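Local coordinates for protein citrate synthase (Thermotoga maritima, PDB 2P2W) that probably catalyses the condensation of oxaloacetate with acetyl-CoA and water to give citrate and CoA, in the tricarboxylic acid cycle, at residues Y128-R131 with Y132-K136; N150-Y153 with M154-E158. All blocks are in the same frame, centred on the assembly; numbering follows the deposited sequence.

Interaction 1 (Y128-R131 with Y132-K136); sequences YYYR and YSKGK
Arg131 O takes the Lys136 N-H at 2.8 Å while Tyr132 O takes that of Gly135, the pair of bonds that defines a Schellman motif and closes helix 110-133. Gly135 is its C-prime residue: the positive phi of 64° that reverses the chain comes easily to a residue without a side chain. Just before it, Ser133 N bonds to Tyr129 O at 2.8 Å. The Ser133 hydroxyl folds back over the same turn, between its own backbone N and carbonyl carbon (chi1 63°), and lies 2.8 Å from Tyr130 O and 2.9 Å from Tyr129 O, with one proton to offer to either. Lys134 runs extended past the hydroxyl end of the Tyr130 ring, its CD and CE beside CE1, and ends in a hydrogen bond from NZ to Tyr130 OH (3.0 Å). A lysine suits the place: its methylenes pack on the ring carbons and its amine reaches the phenol oxygen. Arg131, bent at chi2 and chi3, brings one guanidinium face under Lys136 CD, 3.7 Å from NH1, while its NE bonds to Glu137 O beyond the turn. Tyr129 CD1 meets the edge of the Tyr132 ring; their hydroxyls reach Pro85 O and Leu84 O respectively. Because Arg131 NH1 and Lys136 NZ stand 4.3 Å apart, their like charges probably oppose each other mildly, and contact there rests on methylene packing rather than charge.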
loop_
_atom_site.group_PDB
_atom_site.type_symbol
_atom_site.label_atom_id
_atom_site.label_comp_id
_atom_site.label_asym_id
_atom_site.label_seq_id
_atom_site.Cartn_x
_atom_site.Cartn_y
_atom_site.Cartn_z
ATOM N N TYR A 128 -0.084 -12.424 20.043
ATOM C CA TYR A 128 -1.399 -13.044 20.163
ATOM C C TYR A 128 -1.661 -14.055 19.057
ATOM O O TYR A 128 -2.185 -15.140 19.315
ATOM C CB TYR A 128 -2.501 -11.985 20.121
ATOM C CG TYR A 128 -2.788 -11.288 21.438
ATOM C CD1 TYR A 128 -1.926 -11.405 22.530
ATOM C CD2 TYR A 128 -3.921 -10.491 21.578
ATOM C CE1 TYR A 128 -2.192 -10.737 23.734
ATOM C CE2 TYR A 128 -4.194 -9.823 22.765
ATOM C CZ TYR A 128 -3.329 -9.948 23.838
ATOM O OH TYR A 128 -3.608 -9.270 25.001
ATOM N N TYR A 129 -1.315 -13.699 17.823
ATOM C CA TYR A 129 -1.554 -14.615 16.715
ATOM C C TYR A 129 -0.655 -15.839 16.832
ATOM O O TYR A 129 -1.054 -16.948 16.485
ATOM C CB TYR A 129 -1.334 -13.922 15.366
ATOM C CG TYR A 129 -1.725 -14.801 14.202
ATOM C CD1 TYR A 129 -3.064 -14.925 13.816
ATOM C CD2 TYR A 129 -0.777 -15.578 13.544
ATOM C CE1 TYR A 129 -3.444 -15.814 12.808
ATOM C CE2 TYR A 129 -1.145 -16.464 12.534
ATOM C CZ TYR A 129 -2.477 -16.580 12.173
ATOM O OH TYR A 129 -2.831 -17.465 11.179
ATOM N N TYR A 130 0.557 -15.630 17.328
ATOM C CA TYR A 130 1.499 -16.721 17.515
ATOM C C TYR A 130 0.924 -17.737 18.505
ATOM O O TYR A 130 0.856 -18.936 18.212
ATOM C CB TYR A 130 2.820 -16.173 18.045
ATOM C CG TYR A 130 3.857 -17.229 18.334
ATOM C CD1 TYR A 130 4.419 -17.983 17.304
ATOM C CD2 TYR A 130 4.289 -17.466 19.639
ATOM C CE1 TYR A 130 5.390 -18.948 17.567
ATOM C CE2 TYR A 130 5.260 -18.426 19.912
ATOM C CZ TYR A 130 5.805 -19.162 18.872
ATOM O OH TYR A 130 6.762 -20.113 19.140
ATOM N N ARG A 131 0.511 -17.249 19.675
ATOM C CA ARG A 131 -0.059 -18.103 20.716
ATOM C C ARG A 131 -1.313 -18.802 20.201
ATOM O O ARG A 131 -1.484 -20.010 20.376
ATOM C CB ARG A 131 -0.415 -17.271 21.951
ATOM C CG ARG A 131 0.747 -16.486 22.535
ATOM C CD ARG A 131 1.775 -17.392 23.203
ATOM N NE ARG A 131 1.244 -18.043 24.398
ATOM C CZ ARG A 131 1.977 -18.767 25.240
ATOM N NH1 ARG A 131 3.276 -18.931 25.020
ATOM N NH2 ARG A 131 1.414 -19.329 26.301
ATOM N N TYR A 132 -2.188 -18.025 19.569
ATOM C CA TYR A 132 -3.432 -18.543 19.015
ATOM C C TYR A 132 -3.184 -19.637 17.982
ATOM O O TYR A 132 -3.737 -20.733 18.083
ATOM C CB TYR A 132 -4.230 -17.405 18.372
ATOM C CG TYR A 132 -5.333 -17.871 17.448
ATOM C CD1 TYR A 132 -6.434 -18.574 17.939
ATOM C CD2 TYR A 132 -5.271 -17.613 16.078
ATOM C CE1 TYR A 132 -7.451 -19.007 17.087
ATOM C CE2 TYR A 132 -6.277 -18.043 15.217
ATOM C CZ TYR A 132 -7.365 -18.739 15.729
ATOM O OH TYR A 132 -8.361 -19.161 14.880
ATOM N N SER A 133 -2.347 -19.339 16.994
ATOM C CA SER A 133 -2.052 -20.299 15.936
ATOM C C SER A 133 -1.483 -21.614 16.465
ATOM O O SER A 133 -1.616 -22.655 15.827
ATOM C CB SER A 133 -1.082 -19.688 14.918
ATOM O OG SER A 133 0.164 -19.381 15.518
ATOM N N LYS A 134 -0.854 -21.568 17.634
ATOM C CA LYS A 134 -0.276 -22.769 18.223
ATOM C C LYS A 134 -1.119 -23.359 19.350
ATOM O O LYS A 134 -0.657 -24.228 20.092
ATOM C CB LYS A 134 1.140 -22.475 18.716
ATOM C CG LYS A 134 2.099 -22.186 17.574
ATOM C CD LYS A 134 3.541 -22.101 18.032
ATOM C CE LYS A 134 4.476 -22.451 16.887
ATOM N NZ LYS A 134 5.912 -22.352 17.273
ATOM N N GLY A 135 -2.354 -22.880 19.468
ATOM C CA GLY A 135 -3.266 -23.376 20.484
ATOM C C GLY A 135 -2.870 -23.131 21.927
ATOM O O GLY A 135 -3.265 -23.887 22.814
ATOM N N LYS A 136 -2.092 -22.083 22.169
ATOM C CA LYS A 136 -1.659 -21.751 23.520
ATOM C C LYS A 136 -2.485 -20.606 24.089
ATOM O O LYS A 136 -3.073 -19.822 23.343
ATOM C CB LYS A 136 -0.183 -21.352 23.523
ATOM C CG LYS A 136 0.772 -22.469 23.155
ATOM C CD LYS A 136 2.202 -22.067 23.461
ATOM C CE LYS A 136 3.138 -23.263 23.402
ATOM N NZ LYS A 136 4.386 -23.010 24.177
#

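Interaction 2 (N150-Y153 with M154-E158); sequences NFYY and MMFGE
Tyr152 O is gripped twice, by a nearly straight bond from Phe156 N (2.9 Å, N-H...O angle 168°) and a weak one from Met155 N. Tyr152 and Phe156 also form a T-shaped side-chain stack: the Phe156 edge points at the Tyr152 face, with CD2 over the ring centre, centroids 4.8 Å apart and planes at 66°. Placing CG opposite the backbone N (chi1 -163°) carries the Tyr152 ring forward to Phe156. Buried Glu158 O, without a hydrogen-bond partner in the model, lies in plane at the ring edge, 3.1 Å from Tyr152 CD2. Were this ring cut back to an alanine, the Phe156 edge would probably lose its aromatic face and a gap open beside Glu158 O. Tyr153 turns its face to Gly157, whose CA stands 4.0 Å from the centroid in a CH-pi contact; glycine suits the positive phi. Two methionines pack alongside: Met155 CG lies 3.6 Å from Phe151 CE1, its sulfur in oblique Met-aromatic contact, and Met154 SD is 3.4 Å from Asn150 ND2; Asn150 OD1 accepts from Arg142 N. Residues 154-158 end helix 147-156, with Phe151 and Met154 against helix 110-133 and Phe156 meeting Phe312 in a loop.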
loop_
_atom_site.group_PDB
_atom_site.type_symbol
_atom_site.label_atom_id
_atom_site.label_comp_id
_atom_site.label_asym_id
_atom_site.label_seq_id
_atom_site.Cartn_x
_atom_site.Cartn_y
_atom_site.Cartn_z
ATOM N N ASN A 150 8.514 -7.009 26.851
ATOM C CA ASN A 150 7.134 -7.458 26.810
ATOM C C ASN A 150 6.801 -8.300 25.589
ATOM O O ASN A 150 6.013 -9.248 25.676
ATOM C CB ASN A 150 6.183 -6.272 26.863
ATOM C CG ASN A 150 4.741 -6.706 26.815
ATOM O OD1 ASN A 150 4.227 -7.322 27.751
ATOM N ND2 ASN A 150 4.066 -6.363 25.725
ATOM N N PHE A 151 7.374 -7.945 24.445
ATOM C CA PHE A 151 7.112 -8.711 23.236
ATOM C C PHE A 151 7.620 -10.129 23.450
ATOM O O PHE A 151 6.915 -11.105 23.189
ATOM C CB PHE A 151 7.817 -8.084 22.032
ATOM C CG PHE A 151 7.726 -8.912 20.782
ATOM C CD1 PHE A 151 6.511 -9.460 20.383
ATOM C CD2 PHE A 151 8.855 -9.144 20.002
ATOM C CE1 PHE A 151 6.417 -10.230 19.223
ATOM C CE2 PHE A 151 8.775 -9.914 18.837
ATOM C CZ PHE A 151 7.553 -10.457 18.449
ATOM N N TYR A 152 8.844 -10.234 23.948
ATOM C CA TYR A 152 9.449 -11.533 24.190
ATOM C C TYR A 152 8.625 -12.339 25.194
ATOM O O TYR A 152 8.453 -13.550 25.043
ATOM C CB TYR A 152 10.872 -11.347 24.707
ATOM C CG TYR A 152 11.723 -12.591 24.619
ATOM C CD1 TYR A 152 12.448 -12.887 23.463
ATOM C CD2 TYR A 152 11.801 -13.476 25.692
ATOM C CE1 TYR A 152 13.235 -14.038 23.383
ATOM C CE2 TYR A 152 12.578 -14.625 25.625
ATOM C CZ TYR A 152 13.293 -14.901 24.472
ATOM O OH TYR A 152 14.071 -16.033 24.419
ATOM N N TYR A 153 8.098 -11.664 26.210
ATOM C CA TYR A 153 7.306 -12.347 27.223
ATOM C C TYR A 153 5.941 -12.807 26.710
ATOM O O TYR A 153 5.481 -13.893 27.065
ATOM C CB TYR A 153 7.134 -11.457 28.460
ATOM C CG TYR A 153 6.685 -12.231 29.679
ATOM C CD1 TYR A 153 7.620 -12.855 30.506
ATOM C CD2 TYR A 153 5.333 -12.397 29.971
ATOM C CE1 TYR A 153 7.221 -13.631 31.592
ATOM C CE2 TYR A 153 4.919 -13.170 31.056
ATOM C CZ TYR A 153 5.871 -13.786 31.860
ATOM O OH TYR A 153 5.480 -14.566 32.926
ATOM N N MET A 154 5.288 -11.991 25.884
ATOM C CA MET A 154 3.986 -12.370 25.341
ATOM C C MET A 154 4.156 -13.529 24.368
ATOM O O MET A 154 3.214 -14.281 24.107
ATOM C CB MET A 154 3.322 -11.200 24.609
ATOM C CG MET A 154 2.916 -10.032 25.498
ATOM S SD MET A 154 1.942 -8.820 24.574
ATOM C CE MET A 154 3.040 -8.463 23.186
ATOM N N MET A 155 5.364 -13.663 23.829
ATOM C CA MET A 155 5.670 -14.732 22.882
ATOM C C MET A 155 5.999 -16.048 23.572
ATOM O O MET A 155 5.397 -17.081 23.279
ATOM C CB MET A 155 6.881 -14.358 22.012
ATOM C CG MET A 155 6.588 -13.499 20.796
ATOM S SD MET A 155 5.797 -14.413 19.468
ATOM C CE MET A 155 7.183 -15.458 18.877
ATOM N N PHE A 156 6.951 -15.995 24.498
ATOM C CA PHE A 156 7.427 -17.193 25.177
ATOM C C PHE A 156 7.169 -17.324 26.675
ATOM O O PHE A 156 7.573 -18.316 27.280
ATOM C CB PHE A 156 8.926 -17.325 24.921
ATOM C CG PHE A 156 9.317 -17.100 23.488
ATOM C CD1 PHE A 156 8.891 -17.972 22.492
ATOM C CD2 PHE A 156 10.114 -16.015 23.134
ATOM C CE1 PHE A 156 9.256 -17.770 21.163
ATOM C CE2 PHE A 156 10.485 -15.803 21.804
ATOM C CZ PHE A 156 10.054 -16.683 20.819
ATOM N N GLY A 157 6.515 -16.336 27.274
ATOM C CA GLY A 157 6.228 -16.398 28.698
ATOM C C GLY A 157 7.455 -16.446 29.594
ATOM O O GLY A 157 7.399 -16.970 30.706
ATOM N N GLU A 158 8.567 -15.897 29.118
ATOM C CA GLU A 158 9.799 -15.882 29.899
ATOM C C GLU A 158 10.687 -14.704 29.504
ATOM O O GLU A 158 10.502 -14.101 28.444
ATOM C CB GLU A 158 10.557 -17.200 29.708
ATOM C CG GLU A 158 10.869 -17.531 28.262
ATOM C CD GLU A 158 11.353 -18.958 28.076
ATOM O OE1 GLU A 158 11.424 -19.701 29.079
ATOM O OE2 GLU A 158 11.659 -19.338 26.926
#

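Overall arrangement
Interactions 1 and 2 are the C-terminal ends of two successive helices, 110-133 and 147-156, with their centres about 12 Å apart. Both finish near a glycine of positive phi, but a Schellman motif is formed in interaction 1. The ends touch directly: Tyr130 CD2 lies 3.4 Å from Met155 SD, and Tyr130 OH is 4.0 Å from Phe156 CE1. Arg131 adds a polar tie, a weak hydrogen bond of 3.3 Å from NH1 to Met155 O, across to the second helix. Both contacts lie away from the predicted catalytic residues His250 and Asp300. Each is local to one helix end; it is their mutual packing that ties helix 110-133 to helix 147-156 here.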